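Local coordinates for protein benzoate 1,2-dioxygenase beta subunit (Burkholderia mallei ATCC 23344, PDB 3E99) that probably serves as the non-catalytic, structural subunit of benzoate 1,2-dioxygenase, the Rieske-type oxygenase that dihydroxylates the ring of benzoate, at residues L14-E17 and S18-D22; A25-A28 and W29-C32; I5-A8 and D9-F13; I134-G138 and D139-I143; P64-Q67 and G68-D71. All blocks are in the same frame, centred on the assembly; numbering follows the deposited sequence.

Contact 1. Residues L14-E17 and S18-D22; sequences LYRE and SRLLD
The guanidinium of R16 carries the CD1 methyl of L20 over one face, that methyl lying 3.7 Å above the plane and over its centre. At the edge sits a water, bound weakly by R16 NE and held more firmly by R19 NH1 at 3.0 Å. The same water lies in the plane of the R19 guanidinium, although the two planes are 56° apart. Two like charges, R16 NE and R19 NH2, come within 4.2 Å; the shared water probably eases this, and R19 NE finds its countercharge in E98 of the second subunit. R16 is modelled in two conformers, and its contacts with L20, the water and R19 hold for the one described. In it the chain runs extended from CG to NE, reaching L20 one turn on, whereas the bend of R19 at chi3 (48°) brings its NH2 beside R16 CG (3.6 Å).

On the buried side of helix 7-22, S18 folds its hydroxyl against the preceding turn: OG is 2.8 Å from L14 O and 3.2 Å from Y15 O. A small polar residue suits this place, since its hydroxyl is satisfied by the helix's own carbonyls.

E17 runs alongside L21, and its buried carboxylate is met by Y132, W29 and Y33. Around it, L14, S18 and L21 lie against strand 89-103, L20 and L21 against helix 26-30, and Y15, S18, R19 and D22 against the second subunit.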
loop_
_atom_site.group_PDB
_atom_site.type_symbol
_atom_site.label_atom_id
_atom_site.label_comp_id
_atom_site.label_asym_id
_atom_site.label_seq_id
_atom_site.Cartn_x
_atom_site.Cartn_y
_atom_site.Cartn_z
ATOM N N LEU A 14 8.268 5.082 10.259
ATOM C CA LEU A 14 6.833 4.895 10.130
ATOM C C LEU A 14 6.454 3.394 10.142
ATOM O O LEU A 14 5.434 3.014 10.721
ATOM C CB LEU A 14 6.263 5.580 8.868
ATOM C CG LEU A 14 6.346 7.109 8.696
ATOM C CD1 LEU A 14 5.794 7.581 7.331
ATOM C CD2 LEU A 14 5.610 7.782 9.890
ATOM N N TYR A 15 7.257 2.557 9.478
ATOM C CA TYR A 15 6.960 1.148 9.425
ATOM C C TYR A 15 7.131 0.551 10.820
ATOM O O TYR A 15 6.337 -0.252 11.232
ATOM C CB TYR A 15 7.830 0.405 8.408
ATOM C CG TYR A 15 7.713 0.942 6.968
ATOM C CD1 TYR A 15 6.654 1.771 6.569
ATOM C CD2 TYR A 15 8.680 0.654 6.045
ATOM C CE1 TYR A 15 6.540 2.241 5.275
ATOM C CE2 TYR A 15 8.607 1.134 4.744
ATOM C CZ TYR A 15 7.535 1.934 4.365
ATOM O OH TYR A 15 7.509 2.392 3.073
ATOM N N ARG A 16 8.192 0.940 11.534
ATOM C CA ARG A 16 8.429 0.427 12.873
ATOM C C ARG A 16 7.316 0.851 13.825
ATOM O O ARG A 16 6.768 0.024 14.547
ATOM C CB ARG A 16 9.778 0.928 13.420
ATOM C CG ARG A 16 9.998 0.515 14.854
ATOM C CD ARG A 16 11.457 0.520 15.298
ATOM N NE ARG A 16 11.491 -0.117 16.614
ATOM C CZ ARG A 16 11.415 0.515 17.775
ATOM N NH1 ARG A 16 11.386 1.845 17.841
ATOM N NH2 ARG A 16 11.404 -0.197 18.881
ATOM N N GLU A 17 7.000 2.150 13.836
ATOM C CA GLU A 17 5.962 2.664 14.725
ATOM C C GLU A 17 4.649 1.908 14.572
ATOM O O GLU A 17 4.068 1.436 15.550
ATOM C CB GLU A 17 5.795 4.165 14.561
ATOM C CG GLU A 17 4.798 4.809 15.521
ATOM C CD GLU A 17 3.507 5.237 14.867
ATOM O OE1 GLU A 17 3.517 5.662 13.685
ATOM O OE2 GLU A 17 2.448 5.122 15.520
ATOM N N SER A 18 4.214 1.738 13.339
ATOM C CA SER A 18 2.971 1.015 13.054
ATOM C C SER A 18 3.085 -0.488 13.355
ATOM O O SER A 18 2.113 -1.093 13.827
ATOM C CB SER A 18 2.474 1.311 11.614
ATOM O OG SER A 18 3.448 0.976 10.671
ATOM N N ARG A 19 4.257 -1.090 13.132
ATOM C CA ARG A 19 4.501 -2.472 13.524
ATOM C C ARG A 19 4.329 -2.684 15.028
ATOM O O ARG A 19 3.794 -3.722 15.476
ATOM C CB ARG A 19 5.906 -2.958 13.105
ATOM C CG ARG A 19 6.269 -4.342 13.642
ATOM C CD ARG A 19 7.469 -4.905 12.959
ATOM N NE ARG A 19 8.564 -3.965 12.876
ATOM C CZ ARG A 19 9.387 -3.651 13.869
ATOM N NH1 ARG A 19 9.251 -4.185 15.060
ATOM N NH2 ARG A 19 10.391 -2.825 13.651
ATOM N N LEU A 20 4.781 -1.720 15.828
ATOM C CA LEU A 20 4.670 -1.886 17.276
ATOM C C LEU A 20 3.187 -1.968 17.725
ATOM O O LEU A 20 2.866 -2.702 18.665
ATOM C CB LEU A 20 5.461 -0.800 18.015
ATOM C CG LEU A 20 6.969 -0.889 17.727
ATOM C CD1 LEU A 20 7.696 0.301 18.335
ATOM C CD2 LEU A 20 7.599 -2.215 18.169
ATOM N N LEU A 21 2.288 -1.291 17.022
ATOM C CA LEU A 21 0.850 -1.416 17.264
ATOM C C LEU A 21 0.328 -2.754 16.791
ATOM O O LEU A 21 -0.437 -3.420 17.478
ATOM C CB LEU A 21 0.047 -0.304 16.544
ATOM C CG LEU A 21 0.192 1.105 17.045
ATOM C CD1 LEU A 21 -0.413 2.106 16.042
ATOM C CD2 LEU A 21 -0.458 1.194 18.431
ATOM N N ASP A 22 0.725 -3.153 15.592
ATOM C CA ASP A 22 0.210 -4.398 15.036
ATOM C C ASP A 22 0.665 -5.587 15.877
ATOM O O ASP A 22 -0.062 -6.567 15.992
ATOM C CB ASP A 22 0.646 -4.615 13.600
ATOM C CG ASP A 22 0.001 -3.631 12.626
ATOM O OD1 ASP A 22 -1.107 -3.143 12.888
ATOM O OD2 ASP A 22 0.594 -3.410 11.552
HETATM O O HOH W 1 11.444 -3.448 16.895
#

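Contact 2. Residues A25-A28 and W29-C32; sequences AWDA and WLDC
W29 N bonds to A25 O at 3.0 Å, and the backbone repeats this i to i+4 pattern with L30 on W26 and D31 on D27. This is the short helix 26-30 of the NTF2-like (cone-shaped α+β) fold, with A25 as its N-cap residue.

W29 touches the first turn through its CB, which lies 3.4 Å from both A25 O and W26 O. Its CG stands opposite the backbone nitrogen (chi1 179°), which swings the indole away from A25-A28, and W26 O is left near the plane of the ring at its edge. A large apolar ring with one polar hydrogen fits here: the indole packs against L20 and L21 of helix 7-22, while NE1 donates to E17. W26 faces another way, toward V73 and I76 of helix 66-82.

L30 lies back over the preceding turn, with CG 3.5 Å from W26 O. D27, on the exposed side, forms a salt bridge with K77 through OD1, as suits an acidic residue beside another helix's lysine.

Further along, C32 N bonds to W29 O. Beside that bond, the thiol sulfur SG of C32 rests 3.7 Å from A28 O.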
loop_
_atom_site.group_PDB
_atom_site.type_symbol
_atom_site.label_atom_id
_atom_site.label_comp_id
_atom_site.label_asym_id
_atom_site.label_seq_id
_atom_site.Cartn_x
_atom_site.Cartn_y
_atom_site.Cartn_z
ATOM N N ALA A 25 3.043 -4.283 21.033
ATOM C CA ALA A 25 4.218 -3.905 21.820
ATOM C C ALA A 25 4.003 -2.476 22.337
ATOM O O ALA A 25 4.626 -1.529 21.861
ATOM C CB ALA A 25 5.466 -3.945 20.936
ATOM N N TRP A 26 3.140 -2.331 23.333
ATOM C CA TRP A 26 2.555 -1.012 23.655
ATOM C C TRP A 26 3.580 -0.066 24.248
ATOM O O TRP A 26 3.592 1.095 23.912
ATOM C CB TRP A 26 1.363 -1.152 24.625
ATOM C CG TRP A 26 0.376 -2.124 24.256
ATOM C CD1 TRP A 26 0.034 -3.253 24.954
ATOM C CD2 TRP A 26 -0.454 -2.105 23.096
ATOM N NE1 TRP A 26 -0.943 -3.935 24.298
ATOM C CE2 TRP A 26 -1.273 -3.248 23.155
ATOM C CE3 TRP A 26 -0.597 -1.225 22.017
ATOM C CZ2 TRP A 26 -2.200 -3.549 22.168
ATOM C CZ3 TRP A 26 -1.516 -1.530 21.022
ATOM C CH2 TRP A 26 -2.302 -2.698 21.105
ATOM N N ASP A 27 4.466 -0.570 25.135
ATOM C CA ASP A 27 5.513 0.273 25.720
ATOM C C ASP A 27 6.538 0.741 24.700
ATOM O O ASP A 27 6.935 1.893 24.705
ATOM C CB ASP A 27 6.217 -0.439 26.885
ATOM C CG ASP A 27 5.284 -0.753 28.021
ATOM O OD1 ASP A 27 4.175 -0.175 28.066
ATOM O OD2 ASP A 27 5.669 -1.570 28.876
ATOM N N ALA A 28 6.985 -0.149 23.837
ATOM C CA ALA A 28 7.897 0.227 22.734
ATOM C C ALA A 28 7.256 1.268 21.791
ATOM O O ALA A 28 7.913 2.229 21.334
ATOM C CB ALA A 28 8.323 -1.032 21.957
ATOM N N TRP A 29 5.981 1.072 21.505
ATOM C CA TRP A 29 5.193 2.008 20.717
ATOM C C TRP A 29 5.170 3.411 21.347
ATOM O O TRP A 29 5.380 4.394 20.662
ATOM C CB TRP A 29 3.772 1.508 20.507
ATOM C CG TRP A 29 2.933 2.499 19.701
ATOM C CD1 TRP A 29 3.008 2.769 18.357
ATOM C CD2 TRP A 29 1.944 3.381 20.235
ATOM N NE1 TRP A 29 2.101 3.742 18.017
ATOM C CE2 TRP A 29 1.444 4.149 19.159
ATOM C CE3 TRP A 29 1.411 3.574 21.517
ATOM C CZ2 TRP A 29 0.428 5.088 19.317
ATOM C CZ3 TRP A 29 0.415 4.553 21.703
ATOM C CH2 TRP A 29 -0.056 5.318 20.579
ATOM N N LEU A 30 4.865 3.494 22.638
ATOM C CA LEU A 30 4.843 4.768 23.329
ATOM C C LEU A 30 6.170 5.439 23.220
ATOM O O LEU A 30 6.216 6.655 23.168
ATOM C CB LEU A 30 4.460 4.612 24.819
ATOM C CG LEU A 30 2.977 4.344 25.061
ATOM C CD1 LEU A 30 2.710 3.698 26.451
ATOM C CD2 LEU A 30 2.111 5.585 24.803
ATOM N N ASP A 31 7.257 4.666 23.217
ATOM C CA ASP A 31 8.591 5.270 23.111
ATOM C C ASP A 31 8.920 5.848 21.747
ATOM O O ASP A 31 9.958 6.471 21.605
ATOM C CB ASP A 31 9.686 4.283 23.507
ATOM C CG ASP A 31 9.879 4.200 25.006
ATOM O OD1 ASP A 31 9.523 5.167 25.732
ATOM O OD2 ASP A 31 10.391 3.149 25.440
ATOM N N CYS A 32 8.045 5.676 20.760
ATOM C CA CYS A 32 8.210 6.362 19.473
ATOM C C CYS A 32 7.700 7.784 19.543
ATOM O O CYS A 32 7.853 8.528 18.548
ATOM C CB CYS A 32 7.436 5.636 18.348
ATOM S SG CYS A 32 7.993 3.968 18.052
#

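Contact 3. Residues I5-A8 and D9-F13; sequences IDLA and DIQAF
D6 and D9 grip each other in both directions: D9 N donates to D6 OD1 at 2.9 Å, nearly along its C-O axis, and D6 N donates back to D9 OD2 at 3.1 Å. The second bond meets the anti side of the D9 carboxylate, 29° out of its plane. D6 can reach forward because its CG sits between the backbone N and the carbonyl carbon (chi1 62°). The price is that D6 OD1 and D9 OD2, both acceptors, are left only 3.1 Å apart; the amides at the helix start probably offset part of this repulsion.

The reciprocal pair is a capping box, with D6 as N-cap of helix 7-22. Just ahead of it, I5 folds back so that its CG2 lies 3.9 Å from I10 CG1, the two side chains crossing at about a right angle. These branched apolar groups suit the inward side, where both also meet F136 and H107, and I10 is buried.

The ends of L7 and Q11 meet more loosely, L7 CG being 3.8 Å from Q11 OE1, although Q11 CG packs on L7 O at 3.3 Å; V97 meets both residues. A8 and A12 lie on the exposed side, where small methyls suffice, and the A12 CB is 3.5 Å from A8 O.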
loop_
_atom_site.group_PDB
_atom_site.type_symbol
_atom_site.label_atom_id
_atom_site.label_comp_id
_atom_site.label_asym_id
_atom_site.label_seq_id
_atom_site.Cartn_x
_atom_site.Cartn_y
_atom_site.Cartn_z
ATOM N N ILE A 5 18.801 12.928 6.929
ATOM C CA ILE A 5 17.635 12.103 7.087
ATOM C C ILE A 5 16.970 12.234 5.743
ATOM O O ILE A 5 16.821 13.350 5.214
ATOM C CB ILE A 5 16.710 12.629 8.206
ATOM C CG1 ILE A 5 17.372 12.506 9.574
ATOM C CG2 ILE A 5 15.347 11.879 8.242
ATOM C CD1 ILE A 5 17.617 11.073 10.007
ATOM N N ASP A 6 16.622 11.097 5.157
ATOM C CA ASP A 6 15.901 11.105 3.911
ATOM C C ASP A 6 14.564 10.363 4.068
ATOM O O ASP A 6 14.203 9.876 5.157
ATOM C CB ASP A 6 16.749 10.495 2.797
ATOM C CG ASP A 6 17.113 9.044 3.037
ATOM O OD1 ASP A 6 16.457 8.345 3.829
ATOM O OD2 ASP A 6 18.058 8.569 2.382
ATOM N N LEU A 7 13.849 10.253 2.956
ATOM C CA LEU A 7 12.529 9.659 2.961
ATOM C C LEU A 7 12.572 8.225 3.404
ATOM O O LEU A 7 11.685 7.782 4.132
ATOM C CB LEU A 7 11.894 9.769 1.569
ATOM C CG LEU A 7 10.517 9.180 1.416
ATOM C CD1 LEU A 7 9.535 9.878 2.372
ATOM C CD2 LEU A 7 10.071 9.288 -0.068
ATOM N N ALA A 8 13.589 7.482 2.992
ATOM C CA ALA A 8 13.729 6.102 3.431
ATOM C C ALA A 8 13.918 5.981 4.940
ATOM O O ALA A 8 13.352 5.089 5.553
ATOM C CB ALA A 8 14.822 5.360 2.671
ATOM N N ASP A 9 14.696 6.880 5.541
ATOM C CA ASP A 9 14.841 6.876 6.995
ATOM C C ASP A 9 13.491 7.130 7.690
ATOM O O ASP A 9 13.151 6.492 8.694
ATOM C CB ASP A 9 15.836 7.924 7.433
ATOM C CG ASP A 9 17.215 7.649 6.931
ATOM O OD1 ASP A 9 17.622 6.459 6.886
ATOM O OD2 ASP A 9 17.873 8.631 6.552
ATOM N N ILE A 10 12.739 8.081 7.156
ATOM C CA ILE A 10 11.423 8.393 7.670
ATOM C C ILE A 10 10.468 7.209 7.526
ATOM O O ILE A 10 9.741 6.888 8.450
ATOM C CB ILE A 10 10.837 9.671 7.021
ATOM C CG1 ILE A 10 11.709 10.910 7.324
ATOM C CG2 ILE A 10 9.377 9.921 7.514
ATOM C CD1 ILE A 10 11.430 12.139 6.466
ATOM N N GLN A 11 10.459 6.567 6.350
ATOM C CA GLN A 11 9.631 5.395 6.088
ATOM C C GLN A 11 9.970 4.245 7.053
ATOM O O GLN A 11 9.081 3.588 7.612
ATOM C CB GLN A 11 9.749 4.981 4.601
ATOM C CG GLN A 11 9.000 5.937 3.670
ATOM C CD GLN A 11 9.212 5.660 2.191
ATOM O OE1 GLN A 11 10.326 5.429 1.748
ATOM N NE2 GLN A 11 8.142 5.712 1.422
ATOM N N ALA A 12 11.252 4.058 7.328
ATOM C CA ALA A 12 11.683 2.992 8.213
ATOM C C ALA A 12 11.052 3.197 9.573
ATOM O O ALA A 12 10.539 2.257 10.195
ATOM C CB ALA A 12 13.227 2.940 8.307
ATOM N N PHE A 13 11.065 4.444 10.032
ATOM C CA PHE A 13 10.449 4.802 11.284
ATOM C C PHE A 13 8.940 4.620 11.313
ATOM O O PHE A 13 8.380 4.053 12.290
ATOM C CB PHE A 13 10.752 6.224 11.640
ATOM C CG PHE A 13 10.084 6.655 12.894
ATOM C CD1 PHE A 13 10.457 6.099 14.101
ATOM C CD2 PHE A 13 9.041 7.576 12.862
ATOM C CE1 PHE A 13 9.833 6.477 15.250
ATOM C CE2 PHE A 13 8.409 7.936 14.007
ATOM C CZ PHE A 13 8.788 7.379 15.200
#

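Contact 4. Residues I134-G138 and D139-I143; sequences IDFSG and DAPKI
At the closed end of the beta hairpin made by strands 122-135 and 142-150, D135 and K142 form an antiparallel hydrogen-bonded pair. D135 N donates to K142 O at 2.7 Å, and K142 N returns a bond to D135 O. I134 and I143 make the neighbouring non-hydrogen-bonded pair, and their side chains share one face of the sheet, packing with F13 of helix 7-22.

Next to the bend, P141 CB lies over one face of the F136 ring, 4.1 Å from its centroid and 28° off the normal, a CH-pi contact. F136 CG is anti to its carbonyl carbon (chi1 -73°), which brings the ring to P141. The proline ring is also close at CG, 3.5 Å from F136 CE2. I134 runs alongside P141, pointing the same way, with its CG2 3.9 Å from P141 CB. Proline suits this place because its rigid apolar ring meets both F136 and I134 through CB, and it needs no amide donor as the chain enters the strand.

The loop opens with an Asx turn: D135 OD1 accepts from S137 N at 2.9 Å and also from S137 OG at 2.6 Å, both from the same face of the carboxylate. The amide comes from well above that plane, while the hydroxyl approaches on the syn side. D135 OD2 pairs with R34, which leaves OD1 for the turn. One water bridges the two arms of the loop, accepting from G138 N and donating to D135 O and to A140 O at 2.8 Å. K3 donates to the carbonyls of F136 and G138, while K142 turns its amine to D31 O.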
loop_
_atom_site.group_PDB
_atom_site.type_symbol
_atom_site.label_atom_id
_atom_site.label_comp_id
_atom_site.label_asym_id
_atom_site.label_seq_id
_atom_site.Cartn_x
_atom_site.Cartn_y
_atom_site.Cartn_z
ATOM N N ILE A 134 8.338 14.683 13.179
ATOM C CA ILE A 134 9.175 13.710 13.857
ATOM C C ILE A 134 10.541 14.333 14.130
ATOM O O ILE A 134 11.190 14.810 13.206
ATOM C CB ILE A 134 9.395 12.453 12.999
ATOM C CG1 ILE A 134 8.080 11.833 12.546
ATOM C CG2 ILE A 134 10.219 11.437 13.768
ATOM C CD1 ILE A 134 8.211 10.984 11.295
ATOM N N ASP A 135 10.966 14.274 15.389
ATOM C CA ASP A 135 12.256 14.782 15.842
ATOM C C ASP A 135 13.331 13.710 15.731
ATOM O O ASP A 135 13.276 12.655 16.409
ATOM C CB ASP A 135 12.121 15.242 17.297
ATOM C CG ASP A 135 13.420 15.797 17.876
ATOM O OD1 ASP A 135 14.427 15.987 17.149
ATOM O OD2 ASP A 135 13.409 16.040 19.083
ATOM N N PHE A 136 14.280 13.927 14.826
ATOM C CA PHE A 136 15.382 12.991 14.652
ATOM C C PHE A 136 16.675 13.400 15.365
ATOM O O PHE A 136 17.733 12.821 15.113
ATOM C CB PHE A 136 15.670 12.767 13.170
ATOM C CG PHE A 136 14.640 11.917 12.456
ATOM C CD1 PHE A 136 13.484 12.486 11.926
ATOM C CD2 PHE A 136 14.842 10.552 12.295
ATOM C CE1 PHE A 136 12.562 11.722 11.253
ATOM C CE2 PHE A 136 13.908 9.782 11.594
ATOM C CZ PHE A 136 12.773 10.366 11.102
ATOM N N SER A 137 16.601 14.349 16.285
ATOM C CA SER A 137 17.805 14.837 16.967
ATOM C C SER A 137 18.442 13.812 17.941
ATOM O O SER A 137 19.663 13.778 18.089
ATOM C CB SER A 137 17.493 16.132 17.700
ATOM O OG SER A 137 16.529 15.917 18.700
ATOM N N GLY A 138 17.627 12.959 18.559
ATOM C CA GLY A 138 18.140 11.908 19.471
ATOM C C GLY A 138 18.642 10.658 18.766
ATOM O O GLY A 138 18.683 10.593 17.546
ATOM N N ASP A 139 19.006 9.637 19.532
ATOM C CA ASP A 139 19.480 8.402 18.931
ATOM C C ASP A 139 18.329 7.598 18.328
ATOM O O ASP A 139 18.548 6.809 17.399
ATOM C CB ASP A 139 20.275 7.577 19.947
ATOM C CG ASP A 139 21.565 8.264 20.358
ATOM O OD1 ASP A 139 22.386 8.630 19.472
ATOM O OD2 ASP A 139 21.752 8.449 21.579
ATOM N N ALA A 140 17.111 7.815 18.829
ATOM C CA ALA A 140 15.906 7.185 18.256
ATOM C C ALA A 140 14.905 8.266 17.905
ATOM O O ALA A 140 14.743 9.206 18.677
ATOM C CB ALA A 140 15.283 6.225 19.227
ATOM N N PRO A 141 14.222 8.147 16.739
ATOM C CA PRO A 141 13.276 9.203 16.373
ATOM C C PRO A 141 12.124 9.310 17.353
ATOM O O PRO A 141 11.778 8.315 17.977
ATOM C CB PRO A 141 12.763 8.749 14.985
ATOM C CG PRO A 141 13.842 7.853 14.489
ATOM C CD PRO A 141 14.282 7.111 15.690
ATOM N N LYS A 142 11.532 10.507 17.462
ATOM C CA LYS A 142 10.436 10.750 18.381
ATOM C C LYS A 142 9.385 11.620 17.719
ATOM O O LYS A 142 9.679 12.727 17.238
ATOM C CB LYS A 142 10.922 11.451 19.661
ATOM C CG LYS A 142 11.932 10.709 20.520
ATOM C CD LYS A 142 11.251 9.660 21.431
ATOM C CE LYS A 142 12.222 8.820 22.229
ATOM N NZ LYS A 142 11.486 7.982 23.267
ATOM N N ILE A 143 8.164 11.104 17.651
ATOM C CA ILE A 143 7.040 11.882 17.149
ATOM C C ILE A 143 6.750 13.093 18.043
ATOM O O ILE A 143 6.531 12.954 19.235
ATOM C CB ILE A 143 5.765 11.035 17.015
ATOM C CG1 ILE A 143 5.996 9.936 15.922
ATOM C CG2 ILE A 143 4.578 11.977 16.719
ATOM C CD1 ILE A 143 5.118 8.724 15.991
HETATM O O HOH W 2 14.804 12.043 18.490
HETATM O O HOH W 3 21.971 11.286 18.060
#

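Contact 5. Residues P64-Q67 and G68-D71; sequences PNRQ and GLED
R66 and E70 form a salt bridge one turn apart at the start of helix 66-82. NE and NH2 of R66 both reach the single oxygen OE2 of E70, a side-on grip with NE at 2.9 Å and NH2 at 3.3 Å. OE2 lies in the guanidinium plane, at its edge, and the planes of the two flat groups stand 83° apart; NE meets OE2 on the anti side of the carboxylate, somewhat out of its plane, and NH2 comes from above it. The bend of R66 at chi3 (81°) brings NE round to E70, whose own chain is extended beyond CG.

Among the backbone bonds, E70 N meets R66 O at 3.0 Å and D71 N meets Q67 O at 2.9 Å. A water joins N65 to the first turn, donating to N65 OD1 and accepting from G68 N at 2.8 Å.

Looser contacts fill the outer side. Q67 CG passes 3.7 Å from D71 OD2, the amide and carboxylate planes being 60° apart, and polar ends suit this exposed flank. L69 turns inward instead, its apolar chain meeting W29 and L30 of helix 26-30.

R66 has a further bond, from NH1 to Y33 O. Met at NE and NH2 by a carboxylate and at NH1 by a carbonyl, the guanidinium is probably held in its rotation, and its charge is probably balanced chiefly by E70.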
loop_
_atom_site.group_PDB
_atom_site.type_symbol
_atom_site.label_atom_id
_atom_site.label_comp_id
_atom_site.label_asym_id
_atom_site.label_seq_id
_atom_site.Cartn_x
_atom_site.Cartn_y
_atom_site.Cartn_z
ATOM N N PRO A 64 -2.893 16.522 24.403
ATOM C CA PRO A 64 -1.942 17.613 24.321
ATOM C C PRO A 64 -0.533 17.223 24.697
ATOM O O PRO A 64 0.402 18.003 24.501
ATOM C CB PRO A 64 -2.499 18.625 25.308
ATOM C CG PRO A 64 -3.147 17.806 26.345
ATOM C CD PRO A 64 -3.701 16.605 25.634
ATOM N N ASN A 65 -0.379 16.024 25.250
ATOM C CA ASN A 65 0.947 15.480 25.493
ATOM C C ASN A 65 0.830 13.986 25.530
ATOM O O ASN A 65 -0.252 13.446 25.379
ATOM C CB ASN A 65 1.522 16.049 26.791
ATOM C CG ASN A 65 0.602 15.859 27.941
ATOM O OD1 ASN A 65 0.044 14.792 28.118
ATOM N ND2 ASN A 65 0.405 16.919 28.730
ATOM N N ARG A 66 1.945 13.308 25.733
ATOM C CA ARG A 66 1.923 11.863 25.687
ATOM C C ARG A 66 1.184 11.202 26.863
ATOM O O ARG A 66 0.690 10.111 26.732
ATOM C CB ARG A 66 3.325 11.328 25.641
ATOM C CG ARG A 66 3.372 9.926 25.029
ATOM C CD ARG A 66 4.771 9.469 24.968
ATOM N NE ARG A 66 5.149 8.962 26.260
ATOM C CZ ARG A 66 6.246 8.261 26.504
ATOM N NH1 ARG A 66 7.125 8.013 25.545
ATOM N NH2 ARG A 66 6.465 7.800 27.730
ATOM N N GLN A 67 1.098 11.858 28.006
ATOM C CA GLN A 67 0.406 11.251 29.124
ATOM C C GLN A 67 -0.953 10.680 28.727
ATOM O O GLN A 67 -1.310 9.601 29.154
ATOM C CB GLN A 67 0.222 12.250 30.271
ATOM C CG GLN A 67 -0.530 11.683 31.486
ATOM C CD GLN A 67 -0.594 12.678 32.595
ATOM O OE1 GLN A 67 0.415 13.227 32.976
ATOM N NE2 GLN A 67 -1.786 12.927 33.118
ATOM N N GLY A 68 -1.721 11.393 27.919
ATOM C CA GLY A 68 -3.028 10.905 27.502
ATOM C C GLY A 68 -2.902 9.586 26.759
ATOM O O GLY A 68 -3.731 8.693 26.923
ATOM N N LEU A 69 -1.855 9.451 25.949
ATOM C CA LEU A 69 -1.635 8.213 25.206
ATOM C C LEU A 69 -1.241 7.083 26.148
ATOM O O LEU A 69 -1.606 5.942 25.897
ATOM C CB LEU A 69 -0.536 8.362 24.153
ATOM C CG LEU A 69 -0.882 9.113 22.869
ATOM C CD1 LEU A 69 0.348 9.181 21.976
ATOM C CD2 LEU A 69 -2.057 8.448 22.156
ATOM N N GLU A 70 -0.459 7.411 27.179
ATOM C CA GLU A 70 -0.029 6.424 28.188
ATOM C C GLU A 70 -1.248 5.892 28.886
ATOM O O GLU A 70 -1.394 4.690 29.114
ATOM C CB GLU A 70 0.933 7.053 29.196
ATOM C CG GLU A 70 2.325 7.436 28.589
ATOM C CD GLU A 70 3.062 8.449 29.409
ATOM O OE1 GLU A 70 2.921 8.441 30.639
ATOM O OE2 GLU A 70 3.780 9.276 28.827
ATOM N N ASP A 71 -2.138 6.790 29.275
ATOM C CA ASP A 71 -3.348 6.341 29.957
ATOM C C ASP A 71 -4.210 5.462 29.049
ATOM O O ASP A 71 -4.806 4.507 29.491
ATOM C CB ASP A 71 -4.151 7.519 30.484
ATOM C CG ASP A 71 -3.341 8.393 31.447
ATOM O OD1 ASP A 71 -2.443 7.888 32.176
ATOM O OD2 ASP A 71 -3.615 9.598 31.481
HETATM O O HOH W 4 -2.284 14.129 27.501
#

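Overall arrangement
From the N terminus, contact 3 starts helix 7-22 and contact 1 continues it, the two adjoining in sequence. A short turn then leads into contact 2, which packs back on contact 1 where L20, L21 and E17 meet helix 26-30. Contact 5 opens helix 66-82 and lies against contact 2 through L30 and L69. Far along the chain, contact 4 closes the hairpin of strands 122-135 and 142-150; it returns to contact 3 through F13 and F136 and to contact 2 through K142 and I143. All five are local and run in series, none nesting or crossing. Together they tie three helices to the curved sheet.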